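Predicted component of a thermophile-specific DNA repair system, contains a RAMP domain (Methanopyrus kandleri, PDB 4N0L) probably binds crRNA as the Csm3 subunit of the type III-A CRISPR defence complex, and carries a zinc ion. Local coordinates at residues 110-122 and 237-249. Residues are numbered along the deposited sequence; the frame is centred on the assembly and turned at random.
Sequences LENGTCPVCRIFG and ELESDLKYLMSSL. With ZN (zinc ion), chain C.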
ATOM      1  N   LEU A 110     -15.693   9.698  -1.723  1.00 31.34           N
ATOM      2  CA  LEU A 110     -16.101   9.001  -0.512  1.00 31.50           C
ATOM      3  C   LEU A 110     -16.861   7.718  -0.849  1.00 34.19           C
ATOM      4  O   LEU A 110     -17.590   7.664  -1.840  1.00 35.04           O
ATOM      5  CB  LEU A 110     -16.967   9.922   0.354  1.00 34.54           C
ATOM      6  CG  LEU A 110     -16.220  10.959   1.199  1.00 37.03           C
ATOM      7  CD1 LEU A 110     -17.138  11.573   2.251  1.00 37.73           C
ATOM      8  CD2 LEU A 110     -14.989  10.351   1.843  1.00 34.44           C
ATOM      9  N   GLU A 111     -16.676   6.683  -0.035  1.00 37.68           N
ATOM     10  CA  GLU A 111     -17.453   5.452  -0.164  1.00 36.18           C
ATOM     11  C   GLU A 111     -17.947   5.006   1.206  1.00 38.53           C
ATOM     12  O   GLU A 111     -17.144   4.747   2.106  1.00 33.97           O
ATOM     13  CB  GLU A 111     -16.629   4.340  -0.818  1.00 36.61           C
ATOM     14  CG  GLU A 111     -17.435   3.080  -1.112  1.00 44.53           C
ATOM     15  CD  GLU A 111     -16.654   2.047  -1.905  1.00 47.20           C
ATOM     16  OE1 GLU A 111     -15.674   1.496  -1.358  1.00 48.76           O
ATOM     17  OE2 GLU A 111     -17.020   1.786  -3.071  1.00 45.39           O
ATOM     18  N   ASN A 112     -19.266   4.908   1.352  1.00 42.28           N
ATOM     19  CA  ASN A 112     -19.902   4.678   2.649  1.00 39.44           C
ATOM     20  C   ASN A 112     -19.372   5.621   3.729  1.00 37.08           C
ATOM     21  O   ASN A 112     -19.140   5.214   4.869  1.00 39.43           O
ATOM     22  CB  ASN A 112     -19.718   3.222   3.088  1.00 43.95           C
ATOM     23  CG  ASN A 112     -20.276   2.235   2.079  1.00 48.79           C
ATOM     24  OD1 ASN A 112     -21.304   2.483   1.451  1.00 50.45           O
ATOM     25  ND2 ASN A 112     -19.597   1.104   1.923  1.00 48.79           N
ATOM     26  N   GLY A 113     -19.174   6.881   3.351  1.00 32.39           N
ATOM     27  CA  GLY A 113     -18.826   7.926   4.294  1.00 35.59           C
ATOM     28  C   GLY A 113     -17.348   8.129   4.580  1.00 39.87           C
ATOM     29  O   GLY A 113     -16.979   9.072   5.281  1.00 41.56           O
ATOM     30  N   THR A 114     -16.493   7.261   4.046  1.00 38.61           N
ATOM     31  CA  THR A 114     -15.062   7.364   4.322  1.00 34.74           C
ATOM     32  C   THR A 114     -14.211   7.303   3.057  1.00 32.44           C
ATOM     33  O   THR A 114     -14.660   6.837   2.010  1.00 28.15           O
ATOM     34  CB  THR A 114     -14.585   6.255   5.279  1.00 34.53           C
ATOM     35  OG1 THR A 114     -14.830   4.972   4.693  1.00 42.53           O
ATOM     36  CG2 THR A 114     -15.301   6.355   6.622  1.00 24.45           C
ATOM     37  N   CYS A 115     -12.976   7.781   3.173  1.00 34.49           N
ATOM     38  CA  CYS A 115     -12.044   7.815   2.053  1.00 31.09           C
ATOM     39  C   CYS A 115     -11.094   6.623   2.101  1.00 31.13           C
ATOM     40  O   CYS A 115     -10.307   6.494   3.036  1.00 28.19           O
ATOM     41  CB  CYS A 115     -11.247   9.120   2.058  1.00 32.58           C
ATOM     42  SG  CYS A 115     -10.160   9.355   0.626  1.00 28.59           S
ATOM     43  N   PRO A 116     -11.168   5.748   1.086  1.00 30.77           N
ATOM     44  CA  PRO A 116     -10.306   4.565   0.981  1.00 28.63           C
ATOM     45  C   PRO A 116      -8.824   4.923   0.948  1.00 23.72           C
ATOM     46  O   PRO A 116      -8.021   4.262   1.606  1.00 23.54           O
ATOM     47  CB  PRO A 116     -10.738   3.931  -0.343  1.00 31.56           C
ATOM     48  CG  PRO A 116     -12.118   4.432  -0.571  1.00 35.96           C
ATOM     49  CD  PRO A 116     -12.138   5.821  -0.019  1.00 33.68           C
ATOM     50  N   VAL A 117      -8.472   5.947   0.177  1.00 19.57           N
ATOM     51  CA  VAL A 117      -7.089   6.401   0.077  1.00 19.28           C
ATOM     52  C   VAL A 117      -6.491   6.736   1.439  1.00 21.14           C
ATOM     53  O   VAL A 117      -5.477   6.169   1.845  1.00 24.56           O
ATOM     54  CB  VAL A 117      -6.966   7.643  -0.824  1.00 22.05           C
ATOM     55  CG1 VAL A 117      -5.526   8.145  -0.844  1.00 22.20           C
ATOM     56  CG2 VAL A 117      -7.447   7.328  -2.232  1.00 18.42           C
ATOM     57  N   CYS A 118      -7.136   7.658   2.142  1.00 21.04           N
ATOM     58  CA  CYS A 118      -6.605   8.185   3.395  1.00 20.82           C
ATOM     59  C   CYS A 118      -6.754   7.215   4.573  1.00 23.05           C
ATOM     60  O   CYS A 118      -5.877   7.150   5.433  1.00 21.45           O
ATOM     61  CB  CYS A 118      -7.267   9.528   3.715  1.00 14.86           C
ATOM     62  SG  CYS A 118      -6.835  10.858   2.547  1.00 27.54           S
ATOM     63  N   ARG A 119      -7.853   6.467   4.623  1.00 21.96           N
ATOM     64  CA  ARG A 119      -8.070   5.545   5.739  1.00 25.73           C
ATOM     65  C   ARG A 119      -7.091   4.363   5.696  1.00 28.33           C
ATOM     66  O   ARG A 119      -6.731   3.807   6.736  1.00 27.73           O
ATOM     67  CB  ARG A 119      -9.520   5.039   5.752  1.00 25.49           C
ATOM     68  CG  ARG A 119      -9.787   3.854   4.833  1.00 28.33           C
ATOM     69  CD  ARG A 119     -11.271   3.663   4.555  1.00 27.37           C
ATOM     70  NE  ARG A 119     -11.512   2.450   3.780  1.00 35.28           N
ATOM     71  CZ  ARG A 119     -12.578   2.246   3.011  1.00 37.71           C
ATOM     72  NH1 ARG A 119     -13.518   3.178   2.912  1.00 35.53           N
ATOM     73  NH2 ARG A 119     -12.701   1.106   2.341  1.00 33.17           N
ATOM     74  N   ILE A 120      -6.656   3.993   4.494  1.00 26.20           N
ATOM     75  CA  ILE A 120      -5.722   2.882   4.311  1.00 21.47           C
ATOM     76  C   ILE A 120      -4.265   3.337   4.367  1.00 21.99           C
ATOM     77  O   ILE A 120      -3.449   2.759   5.085  1.00 21.23           O
ATOM     78  CB  ILE A 120      -5.965   2.154   2.965  1.00 25.76           C
ATOM     79  CG1 ILE A 120      -7.317   1.439   2.973  1.00 26.90           C
ATOM     80  CG2 ILE A 120      -4.851   1.157   2.681  1.00 23.97           C
ATOM     81  CD1 ILE A 120      -7.743   0.939   1.609  1.00 25.19           C
ATOM     82  N   PHE A 121      -3.940   4.362   3.586  1.00 22.24           N
ATOM     83  CA  PHE A 121      -2.555   4.789   3.431  1.00 23.89           C
ATOM     84  C   PHE A 121      -2.210   6.005   4.297  1.00 25.06           C
ATOM     85  O   PHE A 121      -1.131   6.586   4.168  1.00 24.85           O
ATOM     86  CB  PHE A 121      -2.266   5.085   1.959  1.00 26.68           C
ATOM     87  CG  PHE A 121      -2.387   3.879   1.064  1.00 20.41           C
ATOM     88  CD1 PHE A 121      -1.349   2.966   0.955  1.00 18.31           C
ATOM     89  CD2 PHE A 121      -3.540   3.662   0.324  1.00 23.99           C
ATOM     90  CE1 PHE A 121      -1.462   1.855   0.130  1.00 19.71           C
ATOM     91  CE2 PHE A 121      -3.658   2.555  -0.503  1.00 23.78           C
ATOM     92  CZ  PHE A 121      -2.619   1.650  -0.599  1.00 16.00           C
ATOM     93  N   GLY A 122      -3.133   6.395   5.169  1.00 28.55           N
ATOM     94  CA  GLY A 122      -2.873   7.473   6.106  1.00 30.64           C
ATOM     95  C   GLY A 122      -3.087   8.844   5.501  1.00 32.57           C
ATOM     96  O   GLY A 122      -3.200   8.987   4.281  1.00 29.45           O
ATOM     97  N   GLU A 237     -15.335  -2.125   6.892  1.00 41.79           N
ATOM     98  CA  GLU A 237     -14.444  -1.685   5.822  1.00 38.24           C
ATOM     99  C   GLU A 237     -13.323  -2.684   5.553  1.00 35.29           C
ATOM    100  O   GLU A 237     -12.446  -2.430   4.728  1.00 36.16           O
ATOM    101  CB  GLU A 237     -13.838  -0.319   6.152  1.00 36.66           C
ATOM    102  CG  GLU A 237     -14.751   0.860   5.871  1.00 37.16           C
ATOM    103  CD  GLU A 237     -14.320   2.120   6.594  1.00 38.40           C
ATOM    104  OE1 GLU A 237     -13.235   2.114   7.213  1.00 35.53           O
ATOM    105  OE2 GLU A 237     -15.061   3.124   6.530  1.00 40.97           O
ATOM    106  N   LEU A 238     -13.360  -3.818   6.247  1.00 32.48           N
ATOM    107  CA  LEU A 238     -12.295  -4.814   6.170  1.00 36.44           C
ATOM    108  C   LEU A 238     -12.081  -5.352   4.754  1.00 34.08           C
ATOM    109  O   LEU A 238     -10.978  -5.280   4.212  1.00 25.88           O
ATOM    110  CB  LEU A 238     -12.593  -5.975   7.121  1.00 43.46           C
ATOM    111  CG  LEU A 238     -11.736  -7.229   6.946  1.00 44.96           C
ATOM    112  CD1 LEU A 238     -10.283  -6.898   7.237  1.00 47.50           C
ATOM    113  CD2 LEU A 238     -12.225  -8.353   7.842  1.00 43.39           C
ATOM    114  N   GLU A 239     -13.140  -5.893   4.162  1.00 35.33           N
ATOM    115  CA  GLU A 239     -13.042  -6.484   2.833  1.00 37.94           C
ATOM    116  C   GLU A 239     -12.721  -5.427   1.784  1.00 39.19           C
ATOM    117  O   GLU A 239     -11.917  -5.662   0.880  1.00 40.63           O
ATOM    118  CB  GLU A 239     -14.332  -7.216   2.465  1.00 38.57           C
ATOM    119  CG  GLU A 239     -14.324  -7.770   1.052  1.00 40.48           C
ATOM    120  CD  GLU A 239     -15.400  -8.807   0.825  1.00 46.03           C
ATOM    121  OE1 GLU A 239     -16.328  -8.896   1.655  1.00 49.71           O
ATOM    122  OE2 GLU A 239     -15.312  -9.539  -0.182  1.00 48.90           O
ATOM    123  N   SER A 240     -13.360  -4.267   1.907  1.00 35.01           N
ATOM    124  CA  SER A 240     -13.142  -3.170   0.974  1.00 32.69           C
ATOM    125  C   SER A 240     -11.685  -2.721   0.991  1.00 29.73           C
ATOM    126  O   SER A 240     -11.097  -2.469  -0.062  1.00 30.40           O
ATOM    127  CB  SER A 240     -14.060  -1.991   1.304  1.00 34.49           C
ATOM    128  OG  SER A 240     -15.075  -1.848   0.325  1.00 38.74           O
ATOM    129  N   ASP A 241     -11.105  -2.637   2.186  1.00 23.63           N
ATOM    130  CA  ASP A 241      -9.710  -2.238   2.335  1.00 27.78           C
ATOM    131  C   ASP A 241      -8.779  -3.231   1.645  1.00 32.79           C
ATOM    132  O   ASP A 241      -7.846  -2.835   0.944  1.00 34.43           O
ATOM    133  CB  ASP A 241      -9.331  -2.121   3.813  1.00 27.10           C
ATOM    134  CG  ASP A 241      -9.813  -0.826   4.445  1.00 27.60           C
ATOM    135  OD1 ASP A 241     -10.415   0.009   3.735  1.00 25.59           O
ATOM    136  OD2 ASP A 241      -9.578  -0.642   5.659  1.00 24.07           O
ATOM    137  N   LEU A 242      -9.044  -4.519   1.847  1.00 28.28           N
ATOM    138  CA  LEU A 242      -8.241  -5.574   1.242  1.00 27.64           C
ATOM    139  C   LEU A 242      -8.295  -5.494  -0.278  1.00 31.58           C
ATOM    140  O   LEU A 242      -7.279  -5.667  -0.951  1.00 31.02           O
ATOM    141  CB  LEU A 242      -8.713  -6.949   1.715  1.00 28.18           C
ATOM    142  CG  LEU A 242      -8.485  -7.256   3.195  1.00 26.27           C
ATOM    143  CD1 LEU A 242      -8.915  -8.677   3.523  1.00 26.64           C
ATOM    144  CD2 LEU A 242      -7.032  -7.021   3.585  1.00 22.85           C
ATOM    145  N   LYS A 243      -9.485  -5.231  -0.808  1.00 32.56           N
ATOM    146  CA  LYS A 243      -9.667  -5.053  -2.244  1.00 29.99           C
ATOM    147  C   LYS A 243      -8.809  -3.918  -2.780  1.00 31.85           C
ATOM    148  O   LYS A 243      -8.137  -4.064  -3.799  1.00 31.25           O
ATOM    149  CB  LYS A 243     -11.139  -4.790  -2.572  1.00 30.36           C
ATOM    150  CG  LYS A 243     -11.449  -4.827  -4.060  1.00 35.04           C
ATOM    151  CD  LYS A 243     -12.472  -3.771  -4.445  1.00 39.51           C
ATOM    152  CE  LYS A 243     -13.781  -3.978  -3.705  1.00 45.89           C
ATOM    153  NZ  LYS A 243     -14.687  -2.807  -3.845  1.00 48.58           N
ATOM    154  N   TYR A 244      -8.834  -2.789  -2.081  1.00 31.40           N
ATOM    155  CA  TYR A 244      -8.110  -1.606  -2.525  1.00 29.12           C
ATOM    156  C   TYR A 244      -6.607  -1.741  -2.297  1.00 24.04           C
ATOM    157  O   TYR A 244      -5.809  -1.269  -3.105  1.00 23.87           O
ATOM    158  CB  TYR A 244      -8.656  -0.363  -1.820  1.00 24.41           C
ATOM    159  CG  TYR A 244     -10.092  -0.056  -2.193  1.00 29.06           C
ATOM    160  CD1 TYR A 244     -10.540  -0.225  -3.498  1.00 28.53           C
ATOM    161  CD2 TYR A 244     -11.003   0.391  -1.242  1.00 26.41           C
ATOM    162  CE1 TYR A 244     -11.848   0.049  -3.848  1.00 30.31           C
ATOM    163  CE2 TYR A 244     -12.316   0.666  -1.582  1.00 26.10           C
ATOM    164  CZ  TYR A 244     -12.732   0.493  -2.888  1.00 31.80           C
ATOM    165  OH  TYR A 244     -14.035   0.763  -3.238  1.00 35.01           O
ATOM    166  N   LEU A 245      -6.224  -2.395  -1.205  1.00 18.39           N
ATOM    167  CA  LEU A 245      -4.817  -2.667  -0.939  1.00 20.28           C
ATOM    168  C   LEU A 245      -4.228  -3.556  -2.035  1.00 26.35           C
ATOM    169  O   LEU A 245      -3.173  -3.251  -2.595  1.00 28.19           O
ATOM    170  CB  LEU A 245      -4.639  -3.327   0.428  1.00 20.11           C
ATOM    171  CG  LEU A 245      -3.211  -3.775   0.753  1.00 22.31           C
ATOM    172  CD1 LEU A 245      -2.253  -2.593   0.684  1.00 20.31           C
ATOM    173  CD2 LEU A 245      -3.148  -4.446   2.115  1.00 19.46           C
ATOM    174  N   MET A 246      -4.918  -4.655  -2.331  1.00 19.21           N
ATOM    175  CA  MET A 246      -4.520  -5.547  -3.415  1.00 24.70           C
ATOM    176  C   MET A 246      -4.489  -4.801  -4.743  1.00 26.00           C
ATOM    177  O   MET A 246      -3.557  -4.964  -5.533  1.00 26.71           O
ATOM    178  CB  MET A 246      -5.467  -6.743  -3.516  1.00 21.57           C
ATOM    179  CG  MET A 246      -5.347  -7.766  -2.397  1.00 20.87           C
ATOM    180  SD  MET A 246      -3.704  -8.490  -2.271  1.00 27.43           S
ATOM    181  CE  MET A 246      -3.952  -9.641  -0.920  1.00 25.11           C
ATOM    182  N   SER A 247      -5.520  -3.995  -4.983  1.00 21.52           N
ATOM    183  CA  SER A 247      -5.617  -3.209  -6.209  1.00 24.53           C
ATOM    184  C   SER A 247      -4.423  -2.282  -6.384  1.00 24.32           C
ATOM    185  O   SER A 247      -3.919  -2.110  -7.496  1.00 22.38           O
ATOM    186  CB  SER A 247      -6.907  -2.387  -6.222  1.00 27.11           C
ATOM    187  OG  SER A 247      -8.043  -3.226  -6.108  1.00 35.68           O
ATOM    188  N   SER A 248      -3.965  -1.694  -5.282  1.00 19.29           N
ATOM    189  CA  SER A 248      -2.836  -0.777  -5.342  1.00 20.86           C
ATOM    190  C   SER A 248      -1.571  -1.544  -5.729  1.00 22.20           C
ATOM    191  O   SER A 248      -0.732  -1.036  -6.472  1.00 22.19           O
ATOM    192  CB  SER A 248      -2.652  -0.045  -4.008  1.00 17.28           C
ATOM    193  OG  SER A 248      -2.145  -0.906  -3.001  1.00 20.41           O
ATOM    194  N   LEU A 249      -1.454  -2.780  -5.250  1.00 17.99           N
ATOM    195  CA  LEU A 249      -0.321  -3.633  -5.602  1.00 21.97           C
ATOM    196  C   LEU A 249      -0.383  -4.040  -7.073  1.00 19.17           C
ATOM    197  O   LEU A 249       0.643  -4.125  -7.747  1.00 20.36           O
ATOM    198  CB  LEU A 249      -0.279  -4.875  -4.708  1.00 18.01           C
ATOM    199  CG  LEU A 249      -0.121  -4.606  -3.209  1.00 19.82           C
ATOM    200  CD1 LEU A 249      -0.125  -5.902  -2.413  1.00 18.70           C
ATOM    201  CD2 LEU A 249       1.147  -3.808  -2.939  1.00 21.32           C
TER
HETATM  202 ZN    ZN C 401      -8.859  11.105   1.419  1.00 30.64          ZN
HETATM  203  O   HOH W   1     -16.319  -1.643  -2.191  1.00 61.91           O
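Arg119 meets Asp241 and Glu237 where the short helix of a CxxC zinc site, 116-121, packs at a right angle (-90°) against the first turns of helix 238-255, a helix of the RRM-like fold. The pair illustrates how one arginine can serve two acids in different ways. Arg119 CG lies between its backbone N and carbonyl carbon (chi1 84°) and the chain is extended to NE, which turns the guanidinium edge to Asp241: OD1 takes Arg119 NE at 2.7 Å and NH2 at 2.9 Å. NE arrives at the syn lone pair and NH2 nearly along the C-O bond, and OD1 itself lies close to the guanidinium plane. The other oxygen, OD2, is held by Arg171 and Tyr230.

Glu237 instead stacks: its carboxylate lies only 6° from parallel to the guanidinium, and its CG sits over the centre of one face, while Pro116 CA lies against the opposite face, toward its rim. Glu237 OE1 is a long 3.9 Å from Arg119 NE and no N-H points at it, a purely electrostatic pairing; it also bridges to Arg171. OE2 accepts the Thr114 hydroxyl from above the carboxylate plane, so Thr114, just before the zinc ligand Cys115, joins the network through Glu237 and, weakly, through Arg119 NH1.

Farther along, Ile120 CD1 reaches Tyr244 CB at 3.8 Å, and Phe121 presents the CZ edge of its ring to Ser248. Pro116 CB packs against the Tyr244 ring, which also meets Trp66 and Phe62 of helix 51-69. Cys115, the N-cap of the short helix, and Cys118 bind the zinc with His86 and Cys88. At the contact's more open margin, Tyr244 OH donates to Glu111 OE1 on its syn side, somewhat out of the carboxylate plane, 2.6 Å away.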